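Local coordinates for L-talarate/galactarate dehydratase (Salmonella typhimurium, PDB 2PP3), which catalyses the magnesium-dependent dehydration of L-talarate and galactarate to 5-keto-4-deoxy-D-glucarate, and also epimerises L-talarate to galactarate, at residues Val44-Val49 and Asp226-Trp231. The protein carries 1 engineered substitution. Numbering follows the deposited sequence.
With MG (magnesium ion), chain F; LGT (L-glucaric acid), chain G.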
loop_
_atom_site.group_PDB
_atom_site.type_symbol
_atom_site.label_atom_id
_atom_site.label_comp_id
_atom_site.label_asym_id
_atom_site.label_seq_id
_atom_site.Cartn_x
_atom_site.Cartn_y
_atom_site.Cartn_z
ATOM N N VAL B 44 -21.019 -3.568 30.445
ATOM C CA VAL B 44 -21.618 -3.342 29.139
ATOM C C VAL B 44 -22.212 -4.613 28.541
ATOM O O VAL B 44 -21.614 -5.686 28.618
ATOM C CB VAL B 44 -20.568 -2.775 28.159
ATOM C CG1 VAL B 44 -21.181 -2.568 26.786
ATOM C CG2 VAL B 44 -20.017 -1.471 28.706
ATOM N N SER B 45 -23.392 -4.490 27.945
ATOM C CA SER B 45 -24.024 -5.644 27.331
ATOM C C SER B 45 -24.825 -5.295 26.083
ATOM O O SER B 45 -25.689 -4.413 26.106
ATOM C CB SER B 45 -24.929 -6.354 28.347
ATOM O OG SER B 45 -26.001 -5.524 28.741
ATOM N N ASP B 46 -24.506 -5.972 24.983
ATOM C CA ASP B 46 -25.229 -5.780 23.731
ATOM C C ASP B 46 -26.130 -7.004 23.562
ATOM O O ASP B 46 -26.336 -7.754 24.517
ATOM C CB ASP B 46 -24.266 -5.649 22.540
ATOM C CG ASP B 46 -23.220 -6.752 22.497
ATOM O OD1 ASP B 46 -23.558 -7.930 22.732
ATOM O OD2 ASP B 46 -22.049 -6.436 22.210
ATOM N N ALA B 47 -26.656 -7.218 22.362
ATOM C CA ALA B 47 -27.542 -8.353 22.127
ATOM C C ALA B 47 -26.901 -9.710 22.434
ATOM O O ALA B 47 -27.601 -10.667 22.754
ATOM C CB ALA B 47 -28.056 -8.326 20.697
ATOM N N LYS B 48 -25.578 -9.796 22.338
ATOM C CA LYS B 48 -24.886 -11.051 22.620
ATOM C C LYS B 48 -25.131 -11.508 24.061
ATOM O O LYS B 48 -25.059 -12.703 24.367
ATOM C CB LYS B 48 -23.380 -10.899 22.366
ATOM C CG LYS B 48 -23.014 -10.751 20.894
ATOM C CD LYS B 48 -21.504 -10.676 20.677
ATOM C CE LYS B 48 -20.925 -9.301 21.025
ATOM N NZ LYS B 48 -21.047 -8.933 22.469
ATOM N N VAL B 49 -25.418 -10.553 24.941
ATOM C CA VAL B 49 -25.689 -10.855 26.341
ATOM C C VAL B 49 -27.178 -11.151 26.531
ATOM O O VAL B 49 -27.543 -12.133 27.179
ATOM C CB VAL B 49 -25.296 -9.677 27.260
ATOM C CG1 VAL B 49 -25.611 -10.022 28.718
ATOM C CG2 VAL B 49 -23.820 -9.354 27.089
ATOM N N ASP B 226 -26.912 -1.662 15.315
ATOM C CA ASP B 226 -25.993 -2.784 15.368
ATOM C C ASP B 226 -26.662 -3.959 16.089
ATOM O O ASP B 226 -26.941 -3.876 17.285
ATOM C CB ASP B 226 -24.757 -2.330 16.125
ATOM C CG ASP B 226 -23.684 -3.377 16.187
ATOM O OD1 ASP B 226 -23.914 -4.550 15.821
ATOM O OD2 ASP B 226 -22.592 -3.004 16.631
ATOM N N ALA B 227 -26.906 -5.046 15.360
ATOM C CA ALA B 227 -27.558 -6.232 15.918
ATOM C C ALA B 227 -26.587 -7.256 16.486
ATOM O O ALA B 227 -27.003 -8.267 17.054
ATOM C CB ALA B 227 -28.431 -6.886 14.857
ATOM N N ASN B 228 -25.295 -7.006 16.322
ATOM C CA ASN B 228 -24.274 -7.913 16.826
ATOM C C ASN B 228 -24.525 -9.401 16.549
ATOM O O ASN B 228 -24.444 -10.235 17.455
ATOM C CB ASN B 228 -24.072 -7.686 18.330
ATOM C CG ASN B 228 -23.263 -6.424 18.626
ATOM O OD1 ASN B 228 -22.028 -6.417 18.524
ATOM N ND2 ASN B 228 -23.956 -5.349 18.978
ATOM N N GLN B 229 -24.829 -9.719 15.291
ATOM C CA GLN B 229 -25.050 -11.099 14.844
ATOM C C GLN B 229 -26.240 -11.833 15.445
ATOM O O GLN B 229 -26.393 -13.033 15.204
ATOM C CB GLN B 229 -23.819 -11.960 15.138
ATOM C CG GLN B 229 -22.479 -11.388 14.729
ATOM C CD GLN B 229 -21.340 -12.310 15.129
ATOM O OE1 GLN B 229 -21.185 -13.403 14.580
ATOM N NE2 GLN B 229 -20.546 -11.881 16.099
ATOM N N GLN B 230 -27.091 -11.141 16.193
ATOM C CA GLN B 230 -28.201 -11.818 16.846
ATOM C C GLN B 230 -29.482 -12.143 16.082
ATOM O O GLN B 230 -30.406 -12.713 16.658
ATOM C CB GLN B 230 -28.556 -11.090 18.148
ATOM C CG GLN B 230 -27.486 -11.225 19.234
ATOM C CD GLN B 230 -26.683 -12.522 19.129
ATOM O OE1 GLN B 230 -25.650 -12.575 18.457
ATOM N NE2 GLN B 230 -27.163 -13.573 19.784
ATOM N N TRP B 231 -29.562 -11.793 14.805
ATOM C CA TRP B 231 -30.762 -12.134 14.045
ATOM C C TRP B 231 -30.488 -13.320 13.138
ATOM O O TRP B 231 -29.336 -13.611 12.820
ATOM C CB TRP B 231 -31.221 -10.982 13.155
ATOM C CG TRP B 231 -31.759 -9.813 13.882
ATOM C CD1 TRP B 231 -32.477 -9.824 15.042
ATOM C CD2 TRP B 231 -31.694 -8.451 13.460
ATOM N NE1 TRP B 231 -32.866 -8.549 15.369
ATOM C CE2 TRP B 231 -32.401 -7.685 14.413
ATOM C CE3 TRP B 231 -31.108 -7.802 12.362
ATOM C CZ2 TRP B 231 -32.540 -6.296 14.304
ATOM C CZ3 TRP B 231 -31.246 -6.422 12.253
ATOM C CH2 TRP B 231 -31.958 -5.683 13.220
HETATM MG MG MG F . -20.571 -3.494 16.198
HETATM O O1A LGT G . -18.792 -0.851 19.049
HETATM C C1 LGT G . -19.251 -1.799 18.394
HETATM O O1B LGT G . -19.324 -1.811 17.146
HETATM C C2 LGT G . -19.782 -3.054 19.179
HETATM O O2 LGT G . -19.987 -4.175 18.299
HETATM C C3 LGT G . -18.846 -3.498 20.313
HETATM O O3 LGT G . -17.725 -4.185 19.751
HETATM C C4 LGT G . -19.516 -4.448 21.341
HETATM O O4 LGT G . -19.887 -5.680 20.685
HETATM C C5 LGT G . -18.633 -4.803 22.559
HETATM O O5 LGT G . -18.245 -3.585 23.214
HETATM C C6 LGT G . -19.381 -5.696 23.570
HETATM O O6A LGT G . -19.189 -6.939 23.468
HETATM O O6B LGT G . -20.138 -5.143 24.408
HETATM O O HOH W 1 -26.598 -5.403 20.240
HETATM O O HOH W 2 -21.324 -5.490 15.718
#
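Ala47 and Asn228 bring the two backbones closest, their CA atoms 6.2 Å apart, where the short, one-turn helix beginning at Ala47 meets a type I' beta turn, Ala227 to Gln230, that follows strand 223-226. No direct hydrogen bond links the segments. A water instead accepts from Ala47 N (2.8 Å) and donates weakly to Asp226 O. CB of Ala47 points into the turn and lies against Gln230 CG, while the Lys48 side chain crosses that of Gln230 at about a right angle.

Asp46 is the N-cap of the helix, and its OD1 takes the N-H of Lys48 on the anti side, somewhat out of the carboxylate plane. The syn lone pairs of both oxygens face Lys48 NZ, which bridges OD1 and OD2 at 2.7 Å each. Bends at chi3 (-77°) and chi4 (64°) curl the lysine chain back to this position, from which NZ also donates to O6A of L-glucarate at 2.9 Å. Such an arrangement illustrates the division of labour in the enolase superfamily: a loop of the N-terminal capping domain closes over the C-terminal ends of the barrel strands and reads the distal part of the substrate, while the barrel holds the metal. Here Asp226 OD2 binds magnesium at 2.1 Å, alongside Glu252 and Glu278, and Asp226 OD1 accepts from Asn228 N in an Asx turn. Between the two domains the Asn228 amide stacks on the Asp46 carboxylate, the planes 25° apart, and both side chains border the bound L-glucarate, with Asp46 OD2 lying 2.8 Å from its O4.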